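Local coordinates for protein terminal oxygenase component of carbazole 1,9a-dioxygenase (Nocardioides aromaticivorans, PDB 3GCF) that probably dihydroxylates carbazole at its angular position, using electrons that pass from a ferredoxin through a Rieske [2Fe-2S] cluster to a mononuclear iron, at residues L60-K65 with Y103-G108; F289-S294 with E299-L304. One frame throughout, in Å; residues are numbered along the deposited sequence.

Interaction 1 (L60-K65 with Y103-G108)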
# COMPACT_ATOMS: atom_id res chain seq x y z
N LEU A 60 -0.54 -20.25 -16.09
CA LEU A 60 -1.31 -19.82 -17.25
C LEU A 60 -2.06 -21.02 -17.80
O LEU A 60 -1.46 -22.06 -18.09
CB LEU A 60 -0.37 -19.27 -18.33
CG LEU A 60 -1.04 -18.76 -19.61
CD1 LEU A 60 -1.81 -17.49 -19.30
CD2 LEU A 60 0.01 -18.51 -20.69
N LEU A 61 -3.38 -20.89 -17.93
CA LEU A 61 -4.19 -21.98 -18.46
C LEU A 61 -4.70 -21.64 -19.85
O LEU A 61 -4.97 -20.48 -20.15
CB LEU A 61 -5.40 -22.24 -17.55
CG LEU A 61 -5.20 -22.52 -16.06
CD1 LEU A 61 -6.56 -22.61 -15.39
CD2 LEU A 61 -4.42 -23.81 -15.86
N THR A 62 -4.83 -22.66 -20.69
CA THR A 62 -5.36 -22.47 -22.03
C THR A 62 -5.90 -23.81 -22.51
O THR A 62 -5.64 -24.84 -21.89
CB THR A 62 -4.29 -21.97 -23.01
OG1 THR A 62 -4.90 -21.67 -24.27
CG2 THR A 62 -3.21 -23.02 -23.23
N ARG A 63 -6.67 -23.79 -23.59
CA ARG A 63 -7.18 -25.03 -24.16
C ARG A 63 -6.53 -25.16 -25.54
O ARG A 63 -6.71 -24.30 -26.41
CB ARG A 63 -8.70 -25.01 -24.29
CG ARG A 63 -9.30 -26.34 -24.76
CD ARG A 63 -10.81 -26.25 -24.96
NE ARG A 63 -11.52 -25.96 -23.72
CZ ARG A 63 -11.71 -26.83 -22.73
NH1 ARG A 63 -11.24 -28.06 -22.83
NH2 ARG A 63 -12.35 -26.45 -21.63
N ALA A 64 -5.76 -26.23 -25.72
CA ALA A 64 -5.07 -26.48 -26.98
C ALA A 64 -5.52 -27.82 -27.55
O ALA A 64 -5.33 -28.88 -26.93
CB ALA A 64 -3.56 -26.49 -26.75
N LYS A 65 -6.12 -27.78 -28.74
CA LYS A 65 -6.62 -28.98 -29.39
C LYS A 65 -7.62 -29.69 -28.47
O LYS A 65 -7.61 -30.92 -28.36
CB LYS A 65 -5.48 -29.93 -29.73
CG LYS A 65 -4.49 -29.38 -30.75
CD LYS A 65 -3.29 -30.31 -30.89
CE LYS A 65 -2.31 -29.79 -31.93
NZ LYS A 65 -1.09 -30.65 -32.01
N TYR A 103 7.12 -21.77 -26.36
CA TYR A 103 7.20 -23.02 -25.63
C TYR A 103 6.16 -24.07 -26.00
O TYR A 103 5.03 -23.74 -26.36
CB TYR A 103 7.10 -22.76 -24.12
CG TYR A 103 8.06 -21.71 -23.60
CD1 TYR A 103 7.81 -20.35 -23.80
CD2 TYR A 103 9.21 -22.08 -22.92
CE1 TYR A 103 8.69 -19.38 -23.32
CE2 TYR A 103 10.10 -21.12 -22.44
CZ TYR A 103 9.83 -19.77 -22.64
OH TYR A 103 10.69 -18.82 -22.16
N ASP A 104 6.57 -25.33 -25.88
CA ASP A 104 5.71 -26.48 -26.15
C ASP A 104 4.91 -26.70 -24.87
O ASP A 104 5.49 -26.92 -23.81
CB ASP A 104 6.58 -27.70 -26.45
CG ASP A 104 5.77 -28.94 -26.77
OD1 ASP A 104 4.86 -29.30 -25.99
OD2 ASP A 104 6.05 -29.57 -27.81
N LEU A 105 3.59 -26.65 -24.95
CA LEU A 105 2.78 -26.83 -23.76
C LEU A 105 2.89 -28.22 -23.13
O LEU A 105 2.72 -28.36 -21.92
CB LEU A 105 1.31 -26.53 -24.06
CG LEU A 105 0.97 -25.07 -24.39
CD1 LEU A 105 -0.51 -24.96 -24.68
CD2 LEU A 105 1.36 -24.16 -23.23
N ASP A 106 3.18 -29.24 -23.92
CA ASP A 106 3.27 -30.59 -23.38
C ASP A 106 4.46 -30.84 -22.46
O ASP A 106 4.34 -31.61 -21.51
CB ASP A 106 3.29 -31.63 -24.50
CG ASP A 106 1.96 -31.72 -25.23
OD1 ASP A 106 0.91 -31.57 -24.56
OD2 ASP A 106 1.96 -31.97 -26.45
N ASP A 107 5.59 -30.19 -22.72
CA ASP A 107 6.76 -30.40 -21.88
C ASP A 107 7.44 -29.11 -21.42
O ASP A 107 8.47 -29.15 -20.76
CB ASP A 107 7.79 -31.27 -22.62
CG ASP A 107 8.27 -30.64 -23.92
OD1 ASP A 107 8.11 -29.41 -24.07
OD2 ASP A 107 8.81 -31.37 -24.78
N GLY A 108 6.87 -27.97 -21.79
CA GLY A 108 7.43 -26.69 -21.37
C GLY A 108 8.76 -26.28 -21.98
O GLY A 108 9.33 -25.25 -21.60
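In the Rieske domain, Leu105 carries the turn that follows strand 101-104 of the small three-stranded sheet onto strand 57-64 of the six-stranded antiparallel sheet, where it meets Thr62 and Ala64. One methyl does the touching: Leu105 CD1 lies 3.6 Å from Thr62 CG2 and 4.0 Å from Ala64 CB. Thr62 and Ala64 alternate with Arg63 along the strand and both direct CB at the turn, whereas Arg63 points away. The side chains of Leu105 and Thr62 meet at about a right angle. The threonine divides its two branches: OG1, trans to the backbone N (chi1 -174°), hydrogen-bonds Glu48 O, while CG2 is left to face the leucine. Leu105 is extended at its second torsion (chi2 179°), which carries CD1 to the full length of the side chain. Lys69, Ile71 and Val94 also touch Leu105.

The turn that presents Leu105 is an Asx turn: Asp104 OD1 accepts from Asp106 N at 2.7 Å, nearly along the C-O axis of the carboxylate, though the N-H is bent to 132°. A backbone bond from Gly108 N to Asp104 O, 2.7 Å, closes the wider loop around it. Asp106 reaches back to the large sheet through a salt bridge with Lys69.

No hydrogen bond joins the two segments, whose contact buries only 91 Å². Its chemistry is therefore purely apolar, methyl against methyl, while Thr62 OG1 and Asp104 OD1 spend their bonds elsewhere than across the contact.

Interaction 2 (F289-S294 with E299-L304)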
# COMPACT_ATOMS: atom_id res chain seq x y z
N PHE A 289 -13.67 -25.20 -1.71
CA PHE A 289 -12.22 -25.31 -1.77
C PHE A 289 -11.67 -23.94 -1.36
O PHE A 289 -12.32 -22.92 -1.59
CB PHE A 289 -11.74 -25.64 -3.18
CG PHE A 289 -12.28 -26.93 -3.73
CD1 PHE A 289 -13.60 -27.03 -4.15
CD2 PHE A 289 -11.45 -28.05 -3.85
CE1 PHE A 289 -14.09 -28.22 -4.69
CE2 PHE A 289 -11.93 -29.24 -4.40
CZ PHE A 289 -13.25 -29.33 -4.82
N TYR A 290 -10.49 -23.93 -0.76
CA TYR A 290 -9.89 -22.68 -0.31
C TYR A 290 -8.42 -22.72 -0.72
O TYR A 290 -7.53 -22.86 0.11
CB TYR A 290 -10.03 -22.56 1.21
CG TYR A 290 -11.39 -22.99 1.74
CD1 TYR A 290 -11.67 -24.34 1.97
CD2 TYR A 290 -12.39 -22.06 2.01
CE1 TYR A 290 -12.91 -24.75 2.46
CE2 TYR A 290 -13.65 -22.46 2.50
CZ TYR A 290 -13.90 -23.81 2.72
OH TYR A 290 -15.12 -24.22 3.22
N VAL A 291 -8.18 -22.61 -2.02
CA VAL A 291 -6.84 -22.68 -2.57
C VAL A 291 -6.02 -21.43 -2.29
O VAL A 291 -6.41 -20.32 -2.66
CB VAL A 291 -6.88 -22.93 -4.09
CG1 VAL A 291 -5.49 -23.29 -4.62
CG2 VAL A 291 -7.88 -24.05 -4.39
N PRO A 292 -4.87 -21.59 -1.63
CA PRO A 292 -4.02 -20.43 -1.32
C PRO A 292 -3.59 -19.70 -2.60
O PRO A 292 -3.25 -20.34 -3.60
CB PRO A 292 -2.83 -21.05 -0.60
CG PRO A 292 -3.36 -22.35 -0.07
CD PRO A 292 -4.23 -22.84 -1.19
N ILE A 293 -3.62 -18.38 -2.56
CA ILE A 293 -3.17 -17.56 -3.68
C ILE A 293 -1.80 -17.07 -3.22
O ILE A 293 -0.80 -17.26 -3.90
CB ILE A 293 -4.11 -16.37 -3.92
CG1 ILE A 293 -5.43 -16.87 -4.52
CG2 ILE A 293 -3.44 -15.36 -4.85
CD1 ILE A 293 -6.51 -15.82 -4.63
N SER A 294 -1.79 -16.46 -2.04
CA SER A 294 -0.57 -15.96 -1.43
C SER A 294 -0.66 -16.31 0.05
O SER A 294 -1.50 -17.12 0.45
CB SER A 294 -0.45 -14.45 -1.60
OG SER A 294 -1.50 -13.78 -0.91
N GLU A 299 -8.44 -18.55 -3.00
CA GLU A 299 -9.51 -18.59 -3.98
C GLU A 299 -10.58 -19.51 -3.42
O GLU A 299 -10.34 -20.70 -3.18
CB GLU A 299 -9.00 -19.14 -5.32
CG GLU A 299 -10.02 -19.02 -6.44
CD GLU A 299 -10.20 -17.59 -6.94
OE1 GLU A 299 -9.56 -16.67 -6.38
OE2 GLU A 299 -10.97 -17.38 -7.90
N TYR A 300 -11.75 -18.95 -3.19
CA TYR A 300 -12.88 -19.66 -2.63
C TYR A 300 -13.77 -20.24 -3.73
O TYR A 300 -14.37 -19.49 -4.50
CB TYR A 300 -13.66 -18.69 -1.74
CG TYR A 300 -14.97 -19.15 -1.15
CD1 TYR A 300 -15.14 -20.45 -0.66
CD2 TYR A 300 -16.04 -18.26 -1.03
CE1 TYR A 300 -16.35 -20.84 -0.06
CE2 TYR A 300 -17.24 -18.63 -0.44
CZ TYR A 300 -17.39 -19.92 0.05
OH TYR A 300 -18.59 -20.27 0.63
N PHE A 301 -13.82 -21.57 -3.83
CA PHE A 301 -14.65 -22.25 -4.82
C PHE A 301 -15.89 -22.78 -4.12
O PHE A 301 -15.80 -23.35 -3.03
CB PHE A 301 -13.93 -23.46 -5.45
CG PHE A 301 -12.82 -23.11 -6.40
CD1 PHE A 301 -11.61 -22.59 -5.94
CD2 PHE A 301 -12.96 -23.36 -7.77
CE1 PHE A 301 -10.55 -22.33 -6.82
CE2 PHE A 301 -11.91 -23.10 -8.67
CZ PHE A 301 -10.70 -22.58 -8.19
N GLN A 302 -17.05 -22.61 -4.74
CA GLN A 302 -18.29 -23.13 -4.20
C GLN A 302 -18.85 -23.97 -5.33
O GLN A 302 -19.10 -23.45 -6.41
CB GLN A 302 -19.27 -22.01 -3.87
CG GLN A 302 -18.85 -21.13 -2.72
CD GLN A 302 -19.61 -19.83 -2.71
OE1 GLN A 302 -19.39 -18.97 -3.56
NE2 GLN A 302 -20.51 -19.67 -1.75
N VAL A 303 -19.05 -25.27 -5.09
CA VAL A 303 -19.56 -26.15 -6.14
C VAL A 303 -20.75 -26.95 -5.64
O VAL A 303 -20.67 -27.65 -4.63
CB VAL A 303 -18.47 -27.14 -6.62
CG1 VAL A 303 -18.92 -27.84 -7.90
CG2 VAL A 303 -17.16 -26.40 -6.86
N LEU A 304 -21.86 -26.84 -6.37
CA LEU A 304 -23.08 -27.55 -6.00
C LEU A 304 -23.23 -28.82 -6.83
O LEU A 304 -23.03 -28.81 -8.04
CB LEU A 304 -24.28 -26.62 -6.20
CG LEU A 304 -24.23 -25.33 -5.36
CD1 LEU A 304 -25.53 -24.56 -5.54
CD2 LEU A 304 -24.01 -25.66 -3.89
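Tyr290 and Tyr300 pair across the beta hairpin of strands 285-292 and 298-307, part of the antiparallel sheet in the catalytic domain. They form a non-hydrogen-bonded pair and run side by side in the same direction. Their planes are 12° from parallel but slid apart, with centroids 5.9 Å from each other, so the rings barely overlap; Tyr290 CE2 comes within 4.0 Å of Tyr300 CD1. Glu288 ties both rings down, one carboxylate oxygen bonding each hydroxyl. Tyr300 also makes a cation-pi contact with Arg341, and the side chain of Tyr300 lies about 6 Å from the bound Fe(II) ion.

On the other face of the sheet the bumps interlock. Phe301 CB fits against Phe289, 3.8 Å from its CD1, and farther out Phe289 CE1 reaches Val303 CG2 at 4.2 Å. The Phe301 ring leans the opposite way along the hairpin, its CE1 coming 4.0 Å from Val291 CG2. Each phenylalanine thus spans its cross-strand partner and a further valine, and Pro37 of strand 34-40 touches Phe289, Val291 and Phe301.

Past the last bridge Ile293 turns its side chain back over the start of strand 298-307. Glu299 bends at chi2 (73°), and its carboxylate is held by Arg170 and Thr172, yet OE1 still touches Ile293 CD1 at 3.6 Å. The hydrogen-bonded pair beneath closes with Glu299 N donating to Val291 O at 2.7 Å, the N-H nearly straight at 165°.

Overall arrangement
Interaction 1 comes first along the chain and lies in the Rieske domain; interaction 2 follows in the catalytic domain. Their centres are about 24 Å apart and their nearest atoms about 8 Å, without touching. They share no sheet: interaction 1 joins the six-stranded Rieske sheet to the small three-stranded one, whereas interaction 2 holds neighbouring strands of the catalytic sheet together. The two domains nevertheless meet close by, since strand 34-40 at one edge of the six-stranded sheet packs on the hairpin 289-304. Interaction 1 thus belongs to the cluster-bearing unit, with the side chain of Leu105 about 14 Å from the [2Fe-2S] cluster, and interaction 2 to the sheet that brings the Tyr300 side chain near the mononuclear iron.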